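Histidine-containing Phosphotransfer Protein type 1, MtHPt1 (PDB 3US6) probably relays phosphoryl groups, through a phosphorylatable histidine, from cytokinin sensor histidine kinases to response regulators in Medicago truncatula. Local coordinates at residues A[124-127]-A[128-132]; A[72-75]-A[76-80]; A[40-43]-A[44-48]. One frame throughout, in Å; residues are numbered along the deposited sequence. Where two conformers were deposited one is given.

Interaction 1 of 3, residues A[124-127]-A[128-132]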
ATOM      1  N   LEU A 124       3.960  -0.605  -5.983  1.00  9.25           N
ATOM      2  CA  LEU A 124       4.047  -1.928  -6.571  1.00 10.77           C
ATOM      3  C   LEU A 124       4.693  -2.894  -5.586  1.00 10.71           C
ATOM      4  O   LEU A 124       4.319  -4.067  -5.518  1.00 10.48           O
ATOM      5  CB  LEU A 124       4.806  -1.891  -7.877  1.00 11.76           C
ATOM      6  CG  LEU A 124       3.972  -1.142  -8.926  1.00 13.42           C
ATOM      7  CD1 LEU A 124       4.748  -1.028 -10.231  1.00 18.97           C
ATOM      8  CD2 LEU A 124       2.658  -1.776  -9.221  1.00 17.07           C
ATOM      9  N   LEU A 125       5.678  -2.465  -4.809  1.00  9.67           N
ATOM     10  CA  LEU A 125       6.315  -3.343  -3.828  1.00  9.79           C
ATOM     11  C   LEU A 125       5.287  -3.841  -2.840  1.00  9.22           C
ATOM     12  O   LEU A 125       5.213  -5.044  -2.545  1.00 11.72           O
ATOM     13  CB  LEU A 125       7.461  -2.648  -3.071  1.00 10.76           C
ATOM     14  CG  LEU A 125       8.757  -2.434  -3.877  1.00 12.14           C
ATOM     15  CD1 LEU A 125       9.742  -1.653  -3.029  1.00 11.85           C
ATOM     16  CD2 LEU A 125       9.345  -3.738  -4.417  1.00 13.39           C
ATOM     17  N   VAL A 126       4.534  -2.958  -2.213  1.00 10.23           N
ATOM     18  CA  VAL A 126       3.607  -3.390  -1.200  1.00 10.28           C
ATOM     19  C   VAL A 126       2.431  -4.149  -1.825  1.00  9.44           C
ATOM     20  O   VAL A 126       1.915  -5.058  -1.162  1.00 10.41           O
ATOM     21  CB  VAL A 126       3.156  -2.229  -0.268  1.00 12.25           C
ATOM     22  CG1 VAL A 126       2.177  -1.293  -0.924  1.00 11.28           C
ATOM     23  CG2 VAL A 126       2.626  -2.766   1.038  1.00 11.81           C
ATOM     24  N   LYS A 127       2.002  -3.804  -3.050  1.00  8.93           N
ATOM     25  CA  LYS A 127       0.956  -4.581  -3.692  1.00  8.34           C
ATOM     26  C   LYS A 127       1.411  -6.017  -3.836  1.00  9.43           C
ATOM     27  O   LYS A 127       0.645  -6.928  -3.478  1.00 10.13           O
ATOM     28  CB  LYS A 127       0.606  -3.992  -5.042  1.00  9.91           C
ATOM     29  CG  LYS A 127      -0.344  -4.837  -5.870  1.00 14.45           C
ATOM     30  CD  LYS A 127      -0.644  -4.216  -7.217  1.00 13.72           C
ATOM     31  CE  LYS A 127      -1.791  -4.987  -7.887  1.00 22.26           C
ATOM     32  NZ  LYS A 127      -1.705  -4.836  -9.363  1.00 38.88           N
ATOM     33  N   ASN A 128       2.563  -6.229  -4.429  1.00  8.50           N
ATOM     34  CA  ASN A 128       3.066  -7.561  -4.628  1.00  9.40           C
ATOM     35  C   ASN A 128       3.189  -8.306  -3.290  1.00  8.79           C
ATOM     36  O   ASN A 128       2.782  -9.475  -3.208  1.00 10.74           O
ATOM     37  CB  ASN A 128       4.327  -7.581  -5.438  1.00 10.98           C
ATOM     38  CG  ASN A 128       4.031  -7.398  -6.906  1.00 12.12           C
ATOM     39  OD1 ASN A 128       3.699  -8.341  -7.611  1.00 12.16           O
ATOM     40  ND2 ASN A 128       4.191  -6.165  -7.366  1.00 16.32           N
ATOM     41  N   LYS A 129       3.740  -7.672  -2.268  1.00  9.27           N
ATOM     42  CA  LYS A 129       3.964  -8.351  -0.996  1.00  8.55           C
ATOM     43  C   LYS A 129       2.595  -8.701  -0.375  1.00  9.47           C
ATOM     44  O   LYS A 129       2.409  -9.779   0.252  1.00 11.18           O
ATOM     45  CB  LYS A 129       4.774  -7.486  -0.034  1.00 10.23           C
ATOM     46  CG  LYS A 129       6.216  -7.330  -0.468  1.00 10.15           C
ATOM     47  CD  LYS A 129       6.906  -6.284   0.375  1.00 10.89           C
ATOM     48  CE  LYS A 129       8.410  -6.126   0.109  1.00 13.33           C
ATOM     49  NZ  LYS A 129       9.153  -7.288   0.535  1.00 15.71           N
ATOM     50  N   LEU A 130       1.619  -7.788  -0.446  1.00  8.66           N
ATOM     51  CA  LEU A 130       0.283  -8.056   0.069  1.00  9.27           C
ATOM     52  C   LEU A 130      -0.383  -9.225  -0.643  1.00 10.95           C
ATOM     53  O   LEU A 130      -1.056 -10.050  -0.010  1.00 11.51           O
ATOM     54  CB  LEU A 130      -0.616  -6.827   0.016  1.00  9.46           C
ATOM     55  CG  LEU A 130      -0.335  -5.779   1.091  1.00 11.23           C
ATOM     56  CD1 LEU A 130      -1.081  -4.529   0.853  1.00 11.93           C
ATOM     57  CD2 LEU A 130      -0.715  -6.322   2.461  1.00 14.47           C
ATOM     58  N   GLU A 131      -0.198  -9.312  -1.957  1.00  8.76           N
ATOM     59  CA  GLU A 131      -0.775 -10.442  -2.713  1.00  9.75           C
ATOM     60  C   GLU A 131      -0.191 -11.749  -2.183  1.00 10.80           C
ATOM     61  O   GLU A 131      -0.899 -12.748  -2.044  1.00 10.51           O
ATOM     62  CB  GLU A 131      -0.590 -10.264  -4.191  1.00  9.00           C
ATOM     63  CG  GLU A 131      -1.385  -9.094  -4.686  1.00 12.01           C
ATOM     64  CD  GLU A 131      -1.189  -8.868  -6.177  1.00 16.89           C
ATOM     65  OE1 GLU A 131      -0.127  -9.201  -6.765  1.00 17.13           O
ATOM     66  OE2 GLU A 131      -2.043  -8.226  -6.824  1.00 18.78           O
ATOM     67  N   THR A 132       1.108 -11.784  -2.006  1.00  8.48           N
ATOM     68  CA  THR A 132       1.803 -12.947  -1.450  1.00  7.97           C
ATOM     69  C   THR A 132       1.259 -13.289  -0.027  1.00 11.94           C
ATOM     70  O   THR A 132       0.960 -14.447   0.295  1.00 11.22           O
ATOM     71  CB  THR A 132       3.310 -12.770  -1.450  1.00  9.81           C
ATOM     72  OG1 THR A 132       3.735 -12.746  -2.811  1.00  9.75           O
ATOM     73  CG2 THR A 132       4.054 -13.892  -0.685  1.00 10.60           C
TER
HETATM   74  O   HOH W   1      -2.175  -8.248  -9.694  1.00 29.62           O

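Interaction 2 of 3, residues A[72-75]-A[76-80]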
ATOM      1  N   LYS A  72      -1.122  22.219  -8.427  1.00 18.22           N
ATOM      2  CA  LYS A  72      -2.305  22.209  -7.592  1.00 18.78           C
ATOM      3  C   LYS A  72      -3.079  20.896  -7.748  1.00 20.41           C
ATOM      4  O   LYS A  72      -3.396  20.243  -6.765  1.00 22.13           O
ATOM      5  CB  LYS A  72      -3.162  23.472  -7.931  1.00 22.72           C
ATOM      6  CG  LYS A  72      -4.385  23.751  -7.020  1.00 39.51           C
ATOM      7  CD  LYS A  72      -4.886  25.219  -7.197  1.00110.84           C
ATOM      8  CE  LYS A  72      -6.052  25.617  -6.284  1.00111.63           C
ATOM      9  NZ  LYS A  72      -5.694  25.630  -4.830  1.00110.82           N
ATOM     10  N   LYS A  73      -3.291  20.489  -8.988  1.00 18.26           N
ATOM     11  CA  LYS A  73      -4.061  19.284  -9.267  1.00 22.87           C
ATOM     12  C   LYS A  73      -3.280  18.031  -8.832  1.00 20.25           C
ATOM     13  O   LYS A  73      -3.829  17.111  -8.210  1.00 21.10           O
ATOM     14  CB  LYS A  73      -4.441  19.238 -10.747  1.00 26.72           C
ATOM     15  CG  LYS A  73      -5.323  18.070 -11.134  1.00 55.57           C
ATOM     16  CD  LYS A  73      -5.915  18.221 -12.538  1.00 74.98           C
ATOM     17  CE  LYS A  73      -5.105  17.440 -13.577  1.00 85.15           C
ATOM     18  NZ  LYS A  73      -4.778  16.007 -13.190  1.00 86.86           N
ATOM     19  N   VAL A  74      -1.985  18.032  -9.144  1.00 18.57           N
ATOM     20  CA  VAL A  74      -1.114  16.937  -8.749  1.00 16.60           C
ATOM     21  C   VAL A  74      -1.086  16.813  -7.246  1.00 18.09           C
ATOM     22  O   VAL A  74      -1.184  15.700  -6.705  1.00 18.08           O
ATOM     23  CB  VAL A  74       0.305  17.103  -9.344  1.00 18.43           C
ATOM     24  CG1 VAL A  74       1.271  16.178  -8.609  1.00 23.32           C
ATOM     25  CG2 VAL A  74       0.218  16.862 -10.827  1.00 24.59           C
ATOM     26  N   ASP A  75      -0.972  17.922  -6.553  1.00 15.83           N
ATOM     27  CA  ASP A  75      -0.902  17.843  -5.111  1.00 16.89           C
ATOM     28  C   ASP A  75      -2.193  17.282  -4.541  1.00 15.41           C
ATOM     29  O   ASP A  75      -2.170  16.473  -3.604  1.00 16.53           O
ATOM     30  CB  ASP A  75      -0.692  19.213  -4.496  1.00 19.15           C
ATOM     31  CG  ASP A  75      -0.584  19.125  -3.004  1.00 20.41           C
ATOM     32  OD1 ASP A  75       0.386  18.503  -2.520  1.00 22.26           O
ATOM     33  OD2 ASP A  75      -1.506  19.609  -2.350  1.00 27.11           O
ATOM     34  N   ALA A  76      -3.322  17.615  -5.125  1.00 17.48           N
ATOM     35  CA  ALA A  76      -4.578  17.102  -4.590  1.00 22.11           C
ATOM     36  C   ALA A  76      -4.670  15.571  -4.803  1.00 17.29           C
ATOM     37  O   ALA A  76      -5.137  14.856  -3.940  1.00 20.15           O
ATOM     38  CB  ALA A  76      -5.748  17.816  -5.266  1.00 21.41           C
ATOM     39  N   HIS A  77      -4.216  15.085  -5.950  1.00 19.49           N
ATOM     40  CA  HIS A  77      -4.277  13.637  -6.205  1.00 22.77           C
ATOM     41  C   HIS A  77      -3.290  12.891  -5.297  1.00 18.35           C
ATOM     42  O   HIS A  77      -3.637  11.843  -4.757  1.00 18.82           O
ATOM     43  CB  HIS A  77      -4.011  13.324  -7.654  1.00 25.38           C
ATOM     44  CG  HIS A  77      -5.081  13.817  -8.572  1.00 49.09           C
ATOM     45  ND1 HIS A  77      -4.963  13.783  -9.946  1.00 63.55           N
ATOM     46  CD2 HIS A  77      -6.273  14.401  -8.313  1.00 63.76           C
ATOM     47  CE1 HIS A  77      -6.045  14.304 -10.494  1.00 68.88           C
ATOM     48  NE2 HIS A  77      -6.857  14.688  -9.526  1.00 70.83           N
ATOM     49  N   VAL A  78      -2.098  13.445  -5.076  1.00 16.89           N
ATOM     50  CA  VAL A  78      -1.142  12.824  -4.166  1.00 17.15           C
ATOM     51  C   VAL A  78      -1.668  12.794  -2.764  1.00 16.00           C
ATOM     52  O   VAL A  78      -1.480  11.805  -1.989  1.00 17.54           O
ATOM     53  CB  VAL A  78       0.214  13.542  -4.230  1.00 22.47           C
ATOM     54  CG1 VAL A  78       1.193  12.994  -3.162  1.00 24.03           C
ATOM     55  CG2 VAL A  78       0.747  13.406  -5.586  1.00 26.19           C
ATOM     56  N   HIS A  79      -2.303  13.880  -2.381  1.00 16.71           N
ATOM     57  CA  HIS A  79      -2.866  13.977  -1.034  1.00 16.49           C
ATOM     58  C   HIS A  79      -3.930  12.879  -0.811  1.00 16.34           C
ATOM     59  O   HIS A  79      -3.990  12.214   0.210  1.00 17.20           O
ATOM     60  CB  HIS A  79      -3.461  15.350  -0.794  1.00 22.14           C
ATOM     61  CG  HIS A  79      -3.967  15.543   0.599  1.00 28.95           C
ATOM     62  ND1 HIS A  79      -5.284  15.815   0.882  1.00 45.31           N
ATOM     63  CD2 HIS A  79      -3.327  15.479   1.791  1.00 38.84           C
ATOM     64  CE1 HIS A  79      -5.434  15.922   2.190  1.00 42.57           C
ATOM     65  NE2 HIS A  79      -4.257  15.743   2.761  1.00 35.10           N
ATOM     66  N   GLN A  80      -4.758  12.661  -1.828  1.00 15.93           N
ATOM     67  CA  GLN A  80      -5.760  11.612  -1.764  1.00 17.91           C
ATOM     68  C   GLN A  80      -5.101  10.245  -1.575  1.00 17.23           C
ATOM     69  O   GLN A  80      -5.516   9.478  -0.741  1.00 18.41           O
ATOM     70  CB  GLN A  80      -6.653  11.628  -3.006  1.00 22.88           C
ATOM     71  CG  GLN A  80      -7.629  10.475  -3.013  1.00 33.63           C
ATOM     72  CD  GLN A  80      -8.513  10.500  -4.238  1.00 48.32           C
ATOM     73  OE1 GLN A  80      -9.025  11.551  -4.616  1.00 49.73           O
ATOM     74  NE2 GLN A  80      -8.675   9.344  -4.880  1.00 52.87           N
TER

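Interaction 3 of 3, residues A[40-43]-A[44-48]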
ATOM      1  N   GLU A  40     -13.117 -11.947   5.230  1.00 18.24           N
ATOM      2  CA  GLU A  40     -12.474 -11.385   4.036  1.00 20.80           C
ATOM      3  C   GLU A  40     -12.410  -9.861   4.014  1.00 20.07           C
ATOM      4  O   GLU A  40     -12.043  -9.277   2.971  1.00 18.42           O
ATOM      5  CB  GLU A  40     -13.257 -11.843   2.799  1.00 24.40           C
ATOM      6  CG  GLU A  40     -13.424 -13.390   2.731  1.00 29.33           C
ATOM      7  CD  GLU A  40     -12.109 -14.180   2.813  1.00 36.23           C
ATOM      8  OE1 GLU A  40     -11.053 -13.625   2.469  1.00 28.89           O
ATOM      9  OE2 GLU A  40     -12.121 -15.368   3.205  1.00 42.41           O
ATOM     10  N   PHE A  41     -12.662  -9.206   5.149  1.00 14.97           N
ATOM     11  CA  PHE A  41     -12.637  -7.762   5.184  1.00 15.69           C
ATOM     12  C   PHE A  41     -11.281  -7.153   4.729  1.00 14.82           C
ATOM     13  O   PHE A  41     -11.257  -6.187   3.974  1.00 16.68           O
ATOM     14  CB  PHE A  41     -12.956  -7.306   6.624  1.00 17.16           C
ATOM     15  CG  PHE A  41     -12.830  -5.815   6.841  1.00 15.07           C
ATOM     16  CD1 PHE A  41     -13.698  -4.898   6.180  1.00 14.14           C
ATOM     17  CD2 PHE A  41     -11.871  -5.342   7.669  1.00 16.37           C
ATOM     18  CE1 PHE A  41     -13.508  -3.544   6.423  1.00 12.39           C
ATOM     19  CE2 PHE A  41     -11.698  -3.936   7.859  1.00 18.26           C
ATOM     20  CZ  PHE A  41     -12.545  -3.108   7.236  1.00 14.90           C
ATOM     21  N   VAL A  42     -10.166  -7.657   5.222  1.00 14.00           N
ATOM     22  CA  VAL A  42      -8.866  -7.089   4.870  1.00 13.09           C
ATOM     23  C   VAL A  42      -8.596  -7.217   3.370  1.00 14.71           C
ATOM     24  O   VAL A  42      -8.202  -6.267   2.743  1.00 13.57           O
ATOM     25  CB  VAL A  42      -7.723  -7.681   5.756  1.00 16.34           C
ATOM     26  CG1 VAL A  42      -6.355  -7.207   5.276  1.00 18.36           C
ATOM     27  CG2 VAL A  42      -7.904  -7.381   7.208  1.00 18.89           C
ATOM     28  N   PHE A  43      -8.844  -8.399   2.848  1.00 17.03           N
ATOM     29  CA  PHE A  43      -8.729  -8.618   1.406  1.00 17.49           C
ATOM     30  C   PHE A  43      -9.553  -7.571   0.624  1.00 16.30           C
ATOM     31  O   PHE A  43      -9.128  -6.979  -0.372  1.00 17.30           O
ATOM     32  CB  PHE A  43      -9.189 -10.024   1.044  1.00 20.08           C
ATOM     33  CG  PHE A  43      -9.163 -10.285  -0.413  1.00 25.58           C
ATOM     34  CD1 PHE A  43      -8.058 -10.862  -1.003  1.00 35.44           C
ATOM     35  CD2 PHE A  43     -10.239  -9.960  -1.212  1.00 29.30           C
ATOM     36  CE1 PHE A  43      -8.043 -11.116  -2.361  1.00 37.32           C
ATOM     37  CE2 PHE A  43     -10.216 -10.188  -2.558  1.00 34.03           C
ATOM     38  CZ  PHE A  43      -9.094 -10.770  -3.133  1.00 29.10           C
ATOM     39  N   GLU A  44     -10.800  -7.370   1.053  1.00 14.29           N
ATOM     40  CA  GLU A  44     -11.681  -6.461   0.334  1.00 13.89           C
ATOM     41  C   GLU A  44     -11.166  -5.022   0.359  1.00 14.30           C
ATOM     42  O   GLU A  44     -11.232  -4.296  -0.633  1.00 17.36           O
ATOM     43  CB  GLU A  44     -13.107  -6.551   0.892  1.00 20.76           C
ATOM     44  CG  GLU A  44     -13.620  -7.953   0.693  1.00 22.65           C
ATOM     45  CD  GLU A  44     -14.925  -8.230   1.429  1.00 34.72           C
ATOM     46  OE1 GLU A  44     -15.348  -7.352   2.225  1.00 31.92           O
ATOM     47  OE2 GLU A  44     -15.510  -9.324   1.192  1.00 37.51           O
ATOM     48  N   VAL A  45     -10.660  -4.604   1.523  1.00 12.28           N
ATOM     49  CA  VAL A  45     -10.200  -3.252   1.688  1.00 12.72           C
ATOM     50  C   VAL A  45      -8.928  -3.057   0.852  1.00 12.53           C
ATOM     51  O   VAL A  45      -8.811  -2.063   0.181  1.00 13.34           O
ATOM     52  CB  VAL A  45      -9.897  -2.937   3.169  1.00 12.83           C
ATOM     53  CG1 VAL A  45      -9.168  -1.586   3.322  1.00 16.47           C
ATOM     54  CG2 VAL A  45     -11.191  -2.886   3.992  1.00 14.84           C
ATOM     55  N   VAL A  46      -7.999  -4.003   0.928  1.00 12.82           N
ATOM     56  CA  VAL A  46      -6.765  -3.939   0.096  1.00 15.04           C
ATOM     57  C   VAL A  46      -7.138  -3.869  -1.410  1.00 13.05           C
ATOM     58  O   VAL A  46      -6.521  -3.071  -2.147  1.00 14.36           O
ATOM     59  CB  VAL A  46      -5.843  -5.114   0.455  1.00 18.69           C
ATOM     60  CG1 VAL A  46      -4.727  -5.251  -0.511  1.00 23.56           C
ATOM     61  CG2 VAL A  46      -5.274  -4.889   1.923  1.00 17.74           C
ATOM     62  N   SER A  47      -8.128  -4.674  -1.808  1.00 13.50           N
ATOM     63  CA  SER A  47      -8.596  -4.661  -3.204  0.61 13.62           C
ATOM     64  C   SER A  47      -9.118  -3.328  -3.638  1.00 15.19           C
ATOM     65  O   SER A  47      -8.801  -2.849  -4.737  1.00 16.82           O
ATOM     66  CB  SER A  47      -9.648  -5.723  -3.442  0.61 17.53           C
ATOM     67  OG  SER A  47      -9.004  -6.958  -3.488  0.61 20.39           O
ATOM     68  N   LEU A  48      -9.897  -2.672  -2.767  1.00 14.47           N
ATOM     69  CA  LEU A  48     -10.383  -1.348  -3.106  1.00 15.75           C
ATOM     70  C   LEU A  48      -9.217  -0.346  -3.299  1.00 15.32           C
ATOM     71  O   LEU A  48      -9.267   0.504  -4.167  1.00 17.73           O
ATOM     72  CB  LEU A  48     -11.319  -0.802  -2.002  1.00 16.09           C
ATOM     73  CG  LEU A  48     -12.674  -1.439  -1.892  1.00 17.75           C
ATOM     74  CD1 LEU A  48     -13.248  -1.034  -0.532  1.00 16.89           C
ATOM     75  CD2 LEU A  48     -13.566  -0.964  -3.073  1.00 18.16           C
TER

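Interaction 1 of 3, residues A[124-127]-A[128-132]
The carbonyl oxygen of Leu-124 is gripped twice by Asn-128, one helical turn on. The backbone N of Asn-128 makes the regular helix bond to it, and the side-chain amide folds back to add a second: Asn-128 ND2 to Leu-124 O is 2.8 Å. The two donors come from opposite faces of the carbonyl plane, with ND2 well above that plane and not on a lone pair, whereas the oxygen lies close to the plane of the asparagine amide. With CG beside its own backbone N (chi1 -78°) and the amide twisted at chi2 -83°, Asn-128 lies back along the helix, and the ND2 bond, with the oxygen near the amide plane, holds that amide in its rotation.

Three residues further on, Lys-127 and Glu-131 form an i to i+4 pair of opposite charges. The ends do not meet in a salt bridge: Lys-127 NZ stands 4.2 Å from Glu-131 OE2, and the closer approach is the methylene CE of Lys-127, 3.4 Å from OE2. A water takes up the slack, donating to Glu-131 OE2 at 2.9 Å and accepting a weak bond from Lys-127 NZ.

On the buried side, Val-126 and Leu-130 lie side by side and point the same way, with Val-126 CG2 4.1 Å from Leu-130 CD1. Leu-130 packs on Val-46 and Phe-50 of helix 41-64, while the side chain of Lys-129 touches Tyr-13 and Met-17 of helix 3-19. With Lys-127, Asn-128 and Glu-131 polar and Val-126 and Leu-130 buried, this is an amphipathic turn of helix 109-142, as expected in the HPt bundle.

Interaction 2 of 3, residues A[72-75]-A[76-80]
The backbone from Lys-72 to Gln-80 runs as regular alpha helix, each NH from Ala-76 onward bonded to the carbonyl four residues back, as in Val-78 N to Val-74 O at 2.9 Å.

Lys-73 and His-77 make the main side-chain contact. The lysine keeps CG opposite its own backbone N (chi1 -176°) and then bends at its last two torsions, which curls the ammonium end back to the imidazole, with Lys-73 NZ 3.4 Å from His-77 CE1. Its CG comes up to the same ring atom, at 3.9 Å, so the lysine meets the ring with both its stem and its tip. The carbonyl oxygen of Lys-73, already accepting from the NH of His-77, also lies over one face of that imidazole, 3.5 Å above its plane and displaced toward the rim. An alanine in place of His-77 would probably leave the Lys-73 chain without the ring it curls against, its ammonium end free to swing.

Along the inner side, Val-74 CG1 approaches Val-78 CG2 at 4.1 Å. The same CG2 presses closer to the carbonyl of its partner, 3.2 Å from Val-74 O. The carboxylate of Asp-75 has its partner on helix 91-106, where OD1 forms a salt bridge with Arg-101 NE. His-79, the predicted phosphorylation site, carries no phosphate here; its backbone N bonds to Asp-75 O, and its side chain touches Arg-101.

Helix 71-88 packs on two others here: Val-74 and His-77 meet helix 41-64 through Leu-60, Val-74 also touching Ala-63, while Val-78 settles against Cys-97 and Phe-100 of helix 91-106.

Interaction 3 of 3, residues A[40-43]-A[44-48]
Glu-40 stands at the N-cap position of helix 41-64 in this helical HPt bundle, and its carbonyl O receives the NH of Glu-44 at 3.0 Å. In this first turn Val-42 N has no preceding helical carbonyl to bond, and Gln-34 OE1 accepts from it instead. The carbonyls of Phe-41 and Val-42 are taken in turn by the NH groups of Val-45 and Val-46. Phe-43 O accepts from the backbone N of Ser-47 at 2.9 Å. In the conformer given, one of two deposited, Ser-47 OG adds a second bond to Phe-43 O at 3.1 Å, from the opposite face of the carbonyl plane; there OG sits beside the serine's own N (chi1 -75°), which lets the hydroxyl fold back, but this second grip is less certain than the first.

Val-42 lines the buried side, against Phe-27 and Leu-30 of helix 25-32, with Val-46 one turn on. On another side, Val-45 places CG2 over a face of the Phe-41 ring, a CH-pi contact with the methyl 3.7 Å from the centroid and 25° off the ring normal.

How the interactions relate
From the N terminus the chain reaches interaction 3 first, at the start of helix 41-64, then interaction 2 in helix 71-88, and last interaction 1 in helix 109-142. Each is a local contact within one helix and closes no long loop; the three come in series, neither nested nor crossed. Interactions 3 and 1 touch directly, Val-46 CG1 lying 4.0 Å from Leu-130 CD1, and so join the first and last of these helices. Interaction 2 lies toward the other end of the bundle, its centre 24 Å from each of the others, yet it packs on a later part of helix 41-64, the helix common to all three.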